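Local coordinates for extracellular serine protease (Aeromonas sobria, PDB 3WQB), which preferentially cleaves peptide bonds that follow two basic residues, one of them lysine, as a calcium-binding, kexin/furin-like subtilisin protease and probable virulence factor, at residues G116-G121 with D327-M332; V173-Y178 with S341-M346. The protein carries 1 engineered substitution. All blocks are in the same frame, centred on the assembly; numbering follows the deposited sequence.

Both contacts are buried in the subtilisin domain, close in space to the predicted charge relay residues. Contact 1 joins the helix of His115 to the strands that precede the helix of Ala336, the engineered position; contact 2 joins that second helix to strand 173-179 of the parallel sheet. No element is common to the two, but strand 331-332 is followed closely by helix 335-352, and Val119 of contact 1 touches contact 2: its CG1 lies 3.3 Å from Asn175 ND2. In each, an asparagine amide meets a serine hydroxyl, giving an N-H in contact 1 and accepting through oxygen in contact 2. Contact 1 lies nearer a calcium site, contact 2 nearer the centre of the subunit.

Contact 1 (G116-G121 with D327-M332); sequences GTSVSG and DYNGVM
Ser118, Asn329 and Met332 join two parts of the subtilisin fold, the helix that starts at the predicted charge relay residue His115 and the short strands leading to helix 335-352. The polar link is one bond: Asn329 ND2 donates to Ser118 OG at 3.0 Å, with an N-H...O angle of 154° and the hydroxyl almost in the amide plane. Ser118 OG also bonds to Ala114 O one turn earlier, so the hydroxyl is held between the start of its own helix and the amide of Asn329.

The other end of the amide shapes the loop. Asn329 OD1 takes the backbone N of Val331 on a lone pair in the carbonyl plane, an Asx turn, and that of Met332 from a tilted position at 3.1 Å. With at least three bonds over its two ends, the amide is fixed in rotation while the chain turns its corner at Gly330. Asn329 also lies beside Asp297, a ligand of a calcium ion.

The apolar part belongs to Met332, which extends from its backbone with CG anti to N (chi1 -179°) and then bends at chi2. CG and SD pass alongside Ser118 CB, CG at 3.5 Å from it. The bend carries the methyl past the serine to the next residue of the helix, where Met332 CE rests 3.5 Å from Val119 CG2.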
loop_
_atom_site.group_PDB
_atom_site.type_symbol
_atom_site.label_atom_id
_atom_site.label_comp_id
_atom_site.label_asym_id
_atom_site.label_seq_id
_atom_site.Cartn_x
_atom_site.Cartn_y
_atom_site.Cartn_z
ATOM N N GLY A 116 -8.670 -0.999 12.800
ATOM C CA GLY A 116 -9.185 -2.177 12.104
ATOM C C GLY A 116 -10.704 -2.246 12.129
ATOM O O GLY A 116 -11.332 -2.697 11.169
ATOM N N THR A 117 -11.295 -1.829 13.246
ATOM C CA THR A 117 -12.741 -1.804 13.394
ATOM C C THR A 117 -13.348 -0.742 12.476
ATOM O O THR A 117 -14.379 -0.971 11.834
ATOM C CB THR A 117 -13.110 -1.604 14.872
ATOM O OG1 THR A 117 -12.575 -2.702 15.622
ATOM C CG2 THR A 117 -14.618 -1.531 15.083
ATOM N N SER A 118 -12.684 0.406 12.387
ATOM C CA SER A 118 -13.114 1.463 11.466
ATOM C C SER A 118 -13.022 1.018 9.999
ATOM O O SER A 118 -13.940 1.241 9.216
ATOM C CB SER A 118 -12.305 2.739 11.707
ATOM O OG SER A 118 -12.526 3.265 13.009
ATOM N N VAL A 119 -11.901 0.397 9.644
ATOM C CA VAL A 119 -11.717 -0.218 8.322
ATOM C C VAL A 119 -12.853 -1.193 8.004
ATOM O O VAL A 119 -13.465 -1.130 6.928
ATOM C CB VAL A 119 -10.337 -0.939 8.258
ATOM C CG1 VAL A 119 -10.228 -1.881 7.063
ATOM C CG2 VAL A 119 -9.211 0.079 8.217
ATOM N N SER A 120 -13.135 -2.089 8.955
ATOM C CA SER A 120 -14.133 -3.122 8.761
ATOM C C SER A 120 -15.520 -2.572 8.460
ATOM O O SER A 120 -16.218 -3.100 7.596
ATOM C CB SER A 120 -14.172 -4.074 9.960
ATOM O OG SER A 120 -12.927 -4.742 10.073
ATOM N N GLY A 121 -15.901 -1.496 9.145
ATOM C CA GLY A 121 -17.203 -0.880 8.933
ATOM C C GLY A 121 -17.363 -0.256 7.558
ATOM O O GLY A 121 -18.446 -0.298 6.978
ATOM N N ASP A 327 -20.637 4.273 19.365
ATOM C CA ASP A 327 -20.307 3.089 18.580
ATOM C C ASP A 327 -19.800 3.429 17.179
ATOM O O ASP A 327 -19.407 2.523 16.442
ATOM C CB ASP A 327 -21.522 2.159 18.447
ATOM C CG ASP A 327 -21.876 1.433 19.736
ATOM O OD1 ASP A 327 -21.024 1.296 20.644
ATOM O OD2 ASP A 327 -23.033 0.967 19.818
ATOM N N TYR A 328 -19.837 4.714 16.812
ATOM C CA TYR A 328 -19.452 5.182 15.466
ATOM C C TYR A 328 -18.500 6.358 15.587
ATOM O O TYR A 328 -18.458 7.028 16.615
ATOM C CB TYR A 328 -20.711 5.531 14.630
ATOM C CG TYR A 328 -21.640 4.360 14.700
ATOM C CD1 TYR A 328 -21.435 3.248 13.894
ATOM C CD2 TYR A 328 -22.641 4.293 15.678
ATOM C CE1 TYR A 328 -22.223 2.118 14.006
ATOM C CE2 TYR A 328 -23.439 3.165 15.807
ATOM C CZ TYR A 328 -23.220 2.076 14.971
ATOM O OH TYR A 328 -23.983 0.945 15.086
ATOM N N ASN A 329 -17.687 6.577 14.563
ATOM C CA ASN A 329 -16.811 7.750 14.559
ATOM C C ASN A 329 -16.866 8.424 13.187
ATOM O O ASN A 329 -17.334 7.817 12.225
ATOM C CB ASN A 329 -15.367 7.397 14.993
ATOM C CG ASN A 329 -14.573 6.638 13.919
ATOM O OD1 ASN A 329 -14.232 7.197 12.871
ATOM N ND2 ASN A 329 -14.220 5.383 14.214
ATOM N N GLY A 330 -16.418 9.674 13.119
ATOM C CA GLY A 330 -16.424 10.429 11.864
ATOM C C GLY A 330 -15.042 10.879 11.439
ATOM O O GLY A 330 -14.901 11.773 10.594
ATOM N N VAL A 331 -14.011 10.282 12.032
ATOM C CA VAL A 331 -12.636 10.740 11.819
ATOM C C VAL A 331 -11.737 9.721 11.122
ATOM O O VAL A 331 -10.576 10.012 10.845
ATOM C CB VAL A 331 -11.970 11.201 13.138
ATOM C CG1 VAL A 331 -12.729 12.376 13.742
ATOM C CG2 VAL A 331 -11.850 10.037 14.123
ATOM N N MET A 332 -12.262 8.531 10.833
ATOM C CA MET A 332 -11.463 7.552 10.105
ATOM C C MET A 332 -11.082 8.117 8.743
ATOM O O MET A 332 -11.890 8.756 8.089
ATOM C CB MET A 332 -12.217 6.231 9.976
ATOM C CG MET A 332 -11.466 5.132 9.257
ATOM S SD MET A 332 -9.853 4.802 9.985
ATOM C CE MET A 332 -9.270 3.531 8.875
#

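Contact 2 (V173-Y178 with S341-M346); sequences VFNQSY and STSGAM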
loop_
_atom_site.group_PDB
_atom_site.type_symbol
_atom_site.label_atom_id
_atom_site.label_comp_id
_atom_site.label_asym_id
_atom_site.label_seq_id
_atom_site.Cartn_x
_atom_site.Cartn_y
_atom_site.Cartn_z
ATOM N N VAL A 173 -10.824 -11.374 -0.636
ATOM C CA VAL A 173 -10.239 -10.035 -0.550
ATOM C C VAL A 173 -9.380 -9.991 0.706
ATOM O O VAL A 173 -9.819 -10.399 1.781
ATOM C CB VAL A 173 -11.319 -8.920 -0.504
ATOM C CG1 VAL A 173 -10.663 -7.559 -0.498
ATOM C CG2 VAL A 173 -12.271 -9.028 -1.695
ATOM N N PHE A 174 -8.152 -9.503 0.565
ATOM C CA PHE A 174 -7.278 -9.248 1.721
ATOM C C PHE A 174 -7.033 -7.766 1.827
ATOM O O PHE A 174 -6.365 -7.178 0.976
ATOM C CB PHE A 174 -5.956 -10.009 1.598
ATOM C CG PHE A 174 -6.118 -11.494 1.716
ATOM C CD1 PHE A 174 -6.357 -12.277 0.593
ATOM C CD2 PHE A 174 -6.053 -12.111 2.964
ATOM C CE1 PHE A 174 -6.530 -13.665 0.716
ATOM C CE2 PHE A 174 -6.226 -13.484 3.096
ATOM C CZ PHE A 174 -6.463 -14.266 1.969
ATOM N N ASN A 175 -7.619 -7.166 2.858
ATOM C CA ASN A 175 -7.496 -5.736 3.083
ATOM C C ASN A 175 -6.272 -5.399 3.921
ATOM O O ASN A 175 -6.159 -5.857 5.054
ATOM C CB ASN A 175 -8.759 -5.214 3.769
ATOM C CG ASN A 175 -8.771 -3.711 3.877
ATOM O OD1 ASN A 175 -9.397 -3.037 3.059
ATOM N ND2 ASN A 175 -8.066 -3.172 4.872
ATOM N N GLN A 176 -5.353 -4.624 3.344
ATOM C CA GLN A 176 -4.107 -4.248 4.017
ATOM C C GLN A 176 -3.982 -2.728 4.125
ATOM O O GLN A 176 -3.332 -2.070 3.291
ATOM C CB GLN A 176 -2.902 -4.802 3.279
ATOM C CG GLN A 176 -2.948 -6.290 3.069
ATOM C CD GLN A 176 -1.918 -6.686 2.060
ATOM O OE1 GLN A 176 -0.784 -7.048 2.411
ATOM N NE2 GLN A 176 -2.266 -6.522 0.783
ATOM N N SER A 177 -4.629 -2.179 5.151
ATOM C CA SER A 177 -4.630 -0.737 5.400
ATOM C C SER A 177 -3.367 -0.313 6.148
ATOM O O SER A 177 -3.437 0.395 7.168
ATOM C CB SER A 177 -5.876 -0.353 6.195
ATOM O OG SER A 177 -7.030 -0.393 5.373
ATOM N N TYR A 178 -2.216 -0.754 5.645
ATOM C CA TYR A 178 -0.937 -0.528 6.310
ATOM C C TYR A 178 0.202 -0.415 5.307
ATOM O O TYR A 178 0.027 -0.704 4.125
ATOM C CB TYR A 178 -0.650 -1.629 7.354
ATOM C CG TYR A 178 -0.627 -3.038 6.802
ATOM C CD1 TYR A 178 0.473 -3.514 6.069
ATOM C CD2 TYR A 178 -1.684 -3.913 7.049
ATOM C CE1 TYR A 178 0.503 -4.815 5.568
ATOM C CE2 TYR A 178 -1.665 -5.216 6.559
ATOM C CZ TYR A 178 -0.569 -5.658 5.822
ATOM O OH TYR A 178 -0.544 -6.941 5.333
ATOM N N SER A 341 -12.401 1.021 1.065
ATOM C CA SER A 341 -13.292 1.497 -0.000
ATOM C C SER A 341 -13.152 0.640 -1.257
ATOM O O SER A 341 -14.142 0.287 -1.889
ATOM C CB SER A 341 -13.041 2.973 -0.295
ATOM O OG SER A 341 -13.400 3.769 0.821
ATOM N N THR A 342 -11.913 0.294 -1.583
ATOM C CA THR A 342 -11.607 -0.562 -2.718
ATOM C C THR A 342 -11.963 -2.025 -2.440
ATOM O O THR A 342 -12.507 -2.697 -3.314
ATOM C CB THR A 342 -10.127 -0.398 -3.111
ATOM O OG1 THR A 342 -9.869 0.991 -3.360
ATOM C CG2 THR A 342 -9.778 -1.206 -4.349
ATOM N N SER A 343 -11.679 -2.506 -1.225
ATOM C CA SER A 343 -12.070 -3.864 -0.813
ATOM C C SER A 343 -13.575 -4.053 -0.951
ATOM O O SER A 343 -14.035 -5.070 -1.462
ATOM C CB SER A 343 -11.626 -4.143 0.628
ATOM O OG SER A 343 -10.210 -4.190 0.701
ATOM N N GLY A 344 -14.340 -3.073 -0.484
ATOM C CA GLY A 344 -15.790 -3.093 -0.613
ATOM C C GLY A 344 -16.239 -3.083 -2.065
ATOM O O GLY A 344 -17.104 -3.872 -2.452
ATOM N N ALA A 345 -15.626 -2.227 -2.884
ATOM C CA ALA A 345 -15.946 -2.160 -4.315
ATOM C C ALA A 345 -15.680 -3.509 -4.990
ATOM O O ALA A 345 -16.496 -4.006 -5.773
ATOM C CB ALA A 345 -15.140 -1.058 -4.992
ATOM N N MET A 346 -14.523 -4.087 -4.679
ATOM C CA MET A 346 -14.155 -5.402 -5.163
ATOM C C MET A 346 -15.189 -6.451 -4.748
ATOM O O MET A 346 -15.602 -7.281 -5.561
ATOM C CB MET A 346 -12.774 -5.772 -4.629
ATOM C CG MET A 346 -12.155 -6.990 -5.279
ATOM S SD MET A 346 -11.739 -6.740 -7.023
ATOM C CE MET A 346 -10.290 -5.691 -6.980
#
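Asn175 on strand 173-179 of the parallel subtilisin sheet meets Ser343 of helix 335-352, which packs on the sheet nearly antiparallel to the strand: the axes of 173-176 and 341-346 are 8.8 Å apart at 171°. The side chain of Asn175 leaves the strand toward the helix, and its CB already lies 3.5 Å from Ser343 OG. CG stands anti to the backbone N (chi1 -173°), which sets the amide between the strand and the helix. At one tip, OD1 accepts from Ser343 OG at 2.7 Å; the hydroxyl lies in the carbonyl plane on a lone pair, with a C=O...O angle of 119°. At the other tip, ND2 reaches forward along its own chain and donates to Ser177 OG at 3.0 Å, close to the amide plane. Ser177 OG bonds in turn to Ala336 O, in the first turn of the same helix.

Two residues before Asn175, Val173 also faces the helix and provides the apolar half of the contact. Its CG1 packs on Ser343 CB at 3.7 Å, while CG2 looks to Met346 CG one turn further on, a looser approach at 4.1 Å. Met346 bends twice beyond CG, and its thioether end leads away from the strand.

Oxygen and nitrogen of this buried amide each have a hydrogen-bond partner, which settles its orientation: oxygen to the helix serine, nitrogen to Ser177. The resulting chain of bonds runs from Ser343 through Asn175 and Ser177 to the backbone of Ala336, tying the strand to the helix that carries the predicted charge relay position, an engineered alanine here.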